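Side-chain contacts in cephalosporin acylase (Bacillus halodurans, PDB 2NLZ), which is of unestablished function but is probably an acylase of the gamma-glutamyltranspeptidase family, whose members use an N-terminal nucleophile to cleave amide bonds: residues Y153-P157 against T158-Y162; V323-E326 against Q327-D331. The protein carries 1 engineered substitution. One frame throughout, in Å; residues are numbered along the deposited sequence.

Contact 1 of 2, residues Y153-P157 against T158-Y162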
ATOM      1  N   TYR D 153      20.581  -1.725  32.253  1.00 37.26           N
ATOM      2  CA  TYR D 153      19.354  -1.529  31.475  1.00 36.76           C
ATOM      3  C   TYR D 153      18.957  -2.758  30.653  1.00 38.46           C
ATOM      4  O   TYR D 153      19.821  -3.507  30.210  1.00 33.78           O
ATOM      5  CB  TYR D 153      19.488  -0.305  30.559  1.00 34.05           C
ATOM      6  CG  TYR D 153      20.564  -0.414  29.503  1.00 31.45           C
ATOM      7  CD1 TYR D 153      20.258  -0.808  28.205  1.00 29.01           C
ATOM      8  CD2 TYR D 153      21.890  -0.105  29.800  1.00 37.81           C
ATOM      9  CE1 TYR D 153      21.246  -0.910  27.231  1.00 38.48           C
ATOM     10  CE2 TYR D 153      22.883  -0.201  28.836  1.00 37.04           C
ATOM     11  CZ  TYR D 153      22.554  -0.605  27.553  1.00 40.00           C
ATOM     12  OH  TYR D 153      23.536  -0.693  26.596  1.00 35.38           O
ATOM     13  N   PRO D 154      17.639  -2.965  30.449  1.00 40.19           N
ATOM     14  CA  PRO D 154      17.164  -4.047  29.572  1.00 36.68           C
ATOM     15  C   PRO D 154      17.433  -3.750  28.108  1.00 37.54           C
ATOM     16  O   PRO D 154      17.149  -2.654  27.636  1.00 38.49           O
ATOM     17  CB  PRO D 154      15.656  -4.081  29.825  1.00 31.13           C
ATOM     18  CG  PRO D 154      15.313  -2.740  30.333  1.00 33.30           C
ATOM     19  CD  PRO D 154      16.521  -2.209  31.048  1.00 36.63           C
ATOM     20  N   VAL D 155      17.974  -4.735  27.403  1.00 40.96           N
ATOM     21  CA  VAL D 155      18.378  -4.580  26.010  1.00 39.25           C
ATOM     22  C   VAL D 155      17.184  -4.711  25.048  1.00 42.83           C
ATOM     23  O   VAL D 155      16.450  -5.699  25.070  1.00 44.84           O
ATOM     24  CB  VAL D 155      19.503  -5.586  25.667  1.00 31.40           C
ATOM     25  CG1 VAL D 155      19.863  -5.539  24.191  1.00 20.21           C
ATOM     26  CG2 VAL D 155      20.717  -5.298  26.514  1.00 30.48           C
ATOM     27  N   THR D 156      16.986  -3.696  24.216  1.00 46.57           N
ATOM     28  CA  THR D 156      15.895  -3.718  23.247  1.00 53.03           C
ATOM     29  C   THR D 156      16.261  -4.646  22.073  1.00 50.85           C
ATOM     30  O   THR D 156      17.451  -4.839  21.799  1.00 47.25           O
ATOM     31  CB  THR D 156      15.542  -2.283  22.754  1.00 59.72           C
ATOM     32  OG1 THR D 156      16.556  -1.817  21.859  1.00 67.12           O
ATOM     33  CG2 THR D 156      15.390  -1.301  23.934  1.00 61.13           C
ATOM     34  N   PRO D 157      15.247  -5.235  21.393  1.00 53.76           N
ATOM     35  CA  PRO D 157      15.436  -6.156  20.259  1.00 56.45           C
ATOM     36  C   PRO D 157      16.380  -5.658  19.163  1.00 56.42           C
ATOM     37  O   PRO D 157      17.172  -6.442  18.633  1.00 58.71           O
ATOM     38  CB  PRO D 157      14.028  -6.284  19.680  1.00 55.65           C
ATOM     39  CG  PRO D 157      13.134  -6.042  20.811  1.00 56.90           C
ATOM     40  CD  PRO D 157      13.817  -5.057  21.704  1.00 54.82           C
ATOM     41  N   THR D 158      16.277  -4.376  18.823  1.00 52.04           N
ATOM     42  CA  THR D 158      17.087  -3.785  17.763  1.00 53.90           C
ATOM     43  C   THR D 158      18.558  -3.735  18.172  1.00 52.98           C
ATOM     44  O   THR D 158      19.431  -4.165  17.413  1.00 50.60           O
ATOM     45  CB  THR D 158      16.598  -2.371  17.405  1.00 56.42           C
ATOM     46  OG1 THR D 158      15.175  -2.384  17.283  1.00 54.06           O
ATOM     47  CG2 THR D 158      17.221  -1.889  16.098  1.00 51.81           C
ATOM     48  N   LEU D 159      18.814  -3.218  19.375  1.00 47.85           N
ATOM     49  CA  LEU D 159      20.154  -3.194  19.933  1.00 41.79           C
ATOM     50  C   LEU D 159      20.703  -4.620  20.043  1.00 41.10           C
ATOM     51  O   LEU D 159      21.871  -4.861  19.735  1.00 33.69           O
ATOM     52  CB  LEU D 159      20.151  -2.496  21.292  1.00 36.27           C
ATOM     53  CG  LEU D 159      21.478  -2.360  22.035  1.00 30.81           C
ATOM     54  CD1 LEU D 159      22.372  -1.386  21.323  1.00 38.03           C
ATOM     55  CD2 LEU D 159      21.227  -1.894  23.452  1.00 37.21           C
ATOM     56  N   ALA D 160      19.841  -5.561  20.437  1.00 35.32           N
ATOM     57  CA  ALA D 160      20.229  -6.968  20.582  1.00 38.74           C
ATOM     58  C   ALA D 160      20.711  -7.584  19.279  1.00 41.53           C
ATOM     59  O   ALA D 160      21.608  -8.420  19.283  1.00 42.39           O
ATOM     60  CB  ALA D 160      19.084  -7.780  21.143  1.00 31.17           C
ATOM     61  N   LYS D 161      20.107  -7.170  18.169  1.00 44.81           N
ATOM     62  CA  LYS D 161      20.480  -7.666  16.853  1.00 46.68           C
ATOM     63  C   LYS D 161      21.908  -7.268  16.478  1.00 46.81           C
ATOM     64  O   LYS D 161      22.699  -8.110  16.053  1.00 42.30           O
ATOM     65  CB  LYS D 161      19.510  -7.147  15.787  1.00 49.91           C
ATOM     66  CG  LYS D 161      19.775  -7.701  14.379  1.00 68.26           C
ATOM     67  CD  LYS D 161      19.584  -6.643  13.276  1.00 78.53           C
ATOM     68  CE  LYS D 161      18.108  -6.398  12.937  1.00 83.12           C
ATOM     69  NZ  LYS D 161      17.945  -5.403  11.832  1.00 78.39           N
ATOM     70  N   TYR D 162      22.231  -5.986  16.636  1.00 47.68           N
ATOM     71  CA  TYR D 162      23.537  -5.481  16.226  1.00 42.47           C
ATOM     72  C   TYR D 162      24.633  -5.885  17.197  1.00 40.39           C
ATOM     73  O   TYR D 162      25.788  -6.021  16.801  1.00 38.53           O
ATOM     74  CB  TYR D 162      23.518  -3.966  16.072  1.00 42.28           C
ATOM     75  CG  TYR D 162      22.706  -3.474  14.907  1.00 45.25           C
ATOM     76  CD1 TYR D 162      21.427  -2.960  15.098  1.00 49.19           C
ATOM     77  CD2 TYR D 162      23.217  -3.516  13.606  1.00 46.48           C
ATOM     78  CE1 TYR D 162      20.673  -2.501  14.031  1.00 53.92           C
ATOM     79  CE2 TYR D 162      22.470  -3.059  12.524  1.00 44.82           C
ATOM     80  CZ  TYR D 162      21.198  -2.553  12.750  1.00 52.29           C
ATOM     81  OH  TYR D 162      20.442  -2.096  11.698  1.00 55.41           O
TER
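T156 and A160 make the first main-chain bond of helix 157-173. A160 N reaches T156 O at 2.8 Å, and the donor lies nearly in line with the carbonyl (C=O...N angle 163°). One residue on, K161 N bonds to P157 O at 3.1 Å, tilted 30° from the carbonyl plane. P157 stands in the first turn, where its lack of an N-H costs no bond. T156 is the N-cap residue. T156 OG1 sits between its own N and carbonyl carbon (chi1 74°), comes within 3.7 Å of L159 CB, and hydrogen-bonds to D533 OD2. T158 OG1 adds a weak bond to the same oxygen.

The apolar side gathers at L159. L159 CD2 meets the edge of the Y153 ring, in its plane, 3.9 Å from Y153 CE1. V155 CG1 touches L159 CD2 at 4.0 Å and A160 CB at 3.9 Å. Y153 OH is satisfied by V60 O. P157 and T158 also pack on Y20 and N17 of a second subunit. The carbonyls of T156 and P157 thus serve the helix backbone, while the hydroxyls of T156 and, weakly, T158 go to D533, whose negative charge the helix start would probably favour.

Contact 2 of 2, residues V323-E326 against Q327-D331; sequences VSVE and QLLSD
S324 and Q327 bond to each other twice, with a glutamine amide as the acceptor on the return side. Q327 N gives to S324 OG at 3.2 Å. S324 N points almost straight at Q327 OE1 (N-H...O angle 168°), but the bond is weak at 3.3 Å. Q327 places the oxygen there with CG beside its own backbone N (chi1 -79°) and an extended chain beyond. Q327 OE1 also lies 3.5 Å from V323 CB. With an alanine in place of S324, Q327 N is likely to lose its capping acceptor, and the helix start to be less firmly held.

This is a capping box, and it opens the single-turn helix 325-328. Inside the turn, L328 N bonds weakly to S324 O, and L329 N bonds to V325 O at 3.0 Å. V325 and L329 lie side by side, V325 CG1 to L329 CD2 at 3.9 Å, and both rest on L274 of helix 274-283. The V323 and L328 side chains cross at about a right angle, with V323 CG2 4.0 Å from L328 CG and Y314 against both. Past the turn, S330 caps the next helix. S330 OG donates to Q327 O at 3.0 Å and accepts a weak bond from Y333 N.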
ATOM      1  N   VAL D 323      42.406  22.023  -2.709  1.00 68.11           N
ATOM      2  CA  VAL D 323      41.619  23.201  -3.076  1.00 67.40           C
ATOM      3  C   VAL D 323      41.031  23.809  -1.807  1.00 68.26           C
ATOM      4  O   VAL D 323      41.260  23.297  -0.709  1.00 71.12           O
ATOM      5  CB  VAL D 323      40.503  22.875  -4.100  1.00 66.26           C
ATOM      6  CG1 VAL D 323      41.106  22.449  -5.421  1.00 68.83           C
ATOM      7  CG2 VAL D 323      39.569  21.800  -3.569  1.00 72.16           C
ATOM      8  N   SER D 324      40.284  24.899  -1.946  1.00 67.12           N
ATOM      9  CA  SER D 324      39.665  25.520  -0.779  1.00 66.94           C
ATOM     10  C   SER D 324      38.165  25.212  -0.686  1.00 67.10           C
ATOM     11  O   SER D 324      37.538  24.775  -1.654  1.00 65.56           O
ATOM     12  CB  SER D 324      39.924  27.035  -0.742  1.00 66.04           C
ATOM     13  OG  SER D 324      39.022  27.744  -1.572  1.00 52.83           O
ATOM     14  N   VAL D 325      37.616  25.435   0.503  1.00 62.11           N
ATOM     15  CA  VAL D 325      36.190  25.325   0.766  1.00 55.21           C
ATOM     16  C   VAL D 325      35.406  26.310  -0.099  1.00 56.26           C
ATOM     17  O   VAL D 325      34.366  25.966  -0.662  1.00 63.27           O
ATOM     18  CB  VAL D 325      35.898  25.616   2.249  1.00 52.89           C
ATOM     19  CG1 VAL D 325      34.441  25.380   2.569  1.00 44.77           C
ATOM     20  CG2 VAL D 325      36.790  24.763   3.140  1.00 58.04           C
ATOM     21  N   GLU D 326      35.932  27.528  -0.211  1.00 60.44           N
ATOM     22  CA  GLU D 326      35.284  28.621  -0.943  1.00 64.96           C
ATOM     23  C   GLU D 326      35.136  28.325  -2.433  1.00 60.85           C
ATOM     24  O   GLU D 326      34.169  28.756  -3.067  1.00 59.90           O
ATOM     25  CB  GLU D 326      36.065  29.928  -0.750  1.00 70.25           C
ATOM     26  CG  GLU D 326      35.903  30.583   0.631  1.00 85.79           C
ATOM     27  CD  GLU D 326      36.757  29.947   1.734  1.00 91.02           C
ATOM     28  OE1 GLU D 326      37.700  29.179   1.428  1.00 84.75           O
ATOM     29  OE2 GLU D 326      36.479  30.233   2.920  1.00 91.09           O
ATOM     30  N   GLN D 327      36.108  27.596  -2.977  1.00 55.36           N
ATOM     31  CA  GLN D 327      36.082  27.182  -4.378  1.00 55.04           C
ATOM     32  C   GLN D 327      35.038  26.100  -4.634  1.00 48.79           C
ATOM     33  O   GLN D 327      34.309  26.172  -5.625  1.00 46.93           O
ATOM     34  CB  GLN D 327      37.460  26.691  -4.835  1.00 56.87           C
ATOM     35  CG  GLN D 327      38.455  27.793  -5.156  1.00 67.29           C
ATOM     36  CD  GLN D 327      39.816  27.247  -5.559  1.00 68.11           C
ATOM     37  OE1 GLN D 327      40.311  26.280  -4.974  1.00 57.20           O
ATOM     38  NE2 GLN D 327      40.434  27.874  -6.558  1.00 87.56           N
ATOM     39  N   LEU D 328      34.963  25.109  -3.742  1.00 37.12           N
ATOM     40  CA  LEU D 328      34.014  24.004  -3.895  1.00 32.19           C
ATOM     41  C   LEU D 328      32.573  24.470  -3.714  1.00 38.11           C
ATOM     42  O   LEU D 328      31.641  23.914  -4.321  1.00 29.65           O
ATOM     43  CB  LEU D 328      34.309  22.872  -2.909  1.00 27.64           C
ATOM     44  CG  LEU D 328      35.619  22.099  -3.063  1.00 28.13           C
ATOM     45  CD1 LEU D 328      35.888  21.306  -1.805  1.00 23.31           C
ATOM     46  CD2 LEU D 328      35.621  21.189  -4.293  1.00 36.64           C
ATOM     47  N   LEU D 329      32.400  25.503  -2.893  1.00 32.07           N
ATOM     48  CA  LEU D 329      31.072  25.992  -2.554  1.00 34.92           C
ATOM     49  C   LEU D 329      30.605  27.193  -3.387  1.00 39.53           C
ATOM     50  O   LEU D 329      29.572  27.802  -3.095  1.00 44.15           O
ATOM     51  CB  LEU D 329      31.016  26.299  -1.059  1.00 29.54           C
ATOM     52  CG  LEU D 329      30.352  25.244  -0.161  1.00 33.13           C
ATOM     53  CD1 LEU D 329      30.550  23.815  -0.664  1.00 30.18           C
ATOM     54  CD2 LEU D 329      30.803  25.392   1.293  1.00 26.60           C
ATOM     55  N   SER D 330      31.361  27.515  -4.431  1.00 48.24           N
ATOM     56  CA  SER D 330      31.087  28.692  -5.250  1.00 52.50           C
ATOM     57  C   SER D 330      30.013  28.418  -6.297  1.00 51.19           C
ATOM     58  O   SER D 330      29.906  27.295  -6.801  1.00 49.45           O
ATOM     59  CB  SER D 330      32.371  29.189  -5.927  1.00 54.24           C
ATOM     60  OG  SER D 330      32.746  28.350  -7.007  1.00 50.80           O
ATOM     61  N   ASP D 331      29.239  29.460  -6.618  1.00 50.76           N
ATOM     62  CA  ASP D 331      28.140  29.394  -7.583  1.00 52.79           C
ATOM     63  C   ASP D 331      28.562  29.012  -9.000  1.00 58.58           C
ATOM     64  O   ASP D 331      27.814  28.323  -9.702  1.00 63.62           O
ATOM     65  CB  ASP D 331      27.369  30.715  -7.621  1.00 50.78           C
ATOM     66  CG  ASP D 331      26.542  30.946  -6.373  1.00 55.51           C
ATOM     67  OD1 ASP D 331      26.272  29.977  -5.630  1.00 60.70           O
ATOM     68  OD2 ASP D 331      26.156  32.107  -6.133  1.00 59.53           O
TER

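How the contacts relate
Contacts 1 and 2 lie on opposite sides of the chain's centre and do not touch. Their centres are 43 Å apart, and their nearest atoms about 30 Å apart. Both are helix starts with a hydroxyl residue at the N-cap. They differ in where the hydroxyl goes: to a part of the chain distant in sequence in one, to the helix itself in the other. Contact 1 borders a second subunit, whereas no other chain of the assembly touches contact 2. Relatives mature by self-cleavage that frees an N-terminal threonine nucleophile. The unmodelled residues 354-357, just ahead of strand 359-365, probably lie at the matching junction, and Q327 of contact 2 touches P353 beside them.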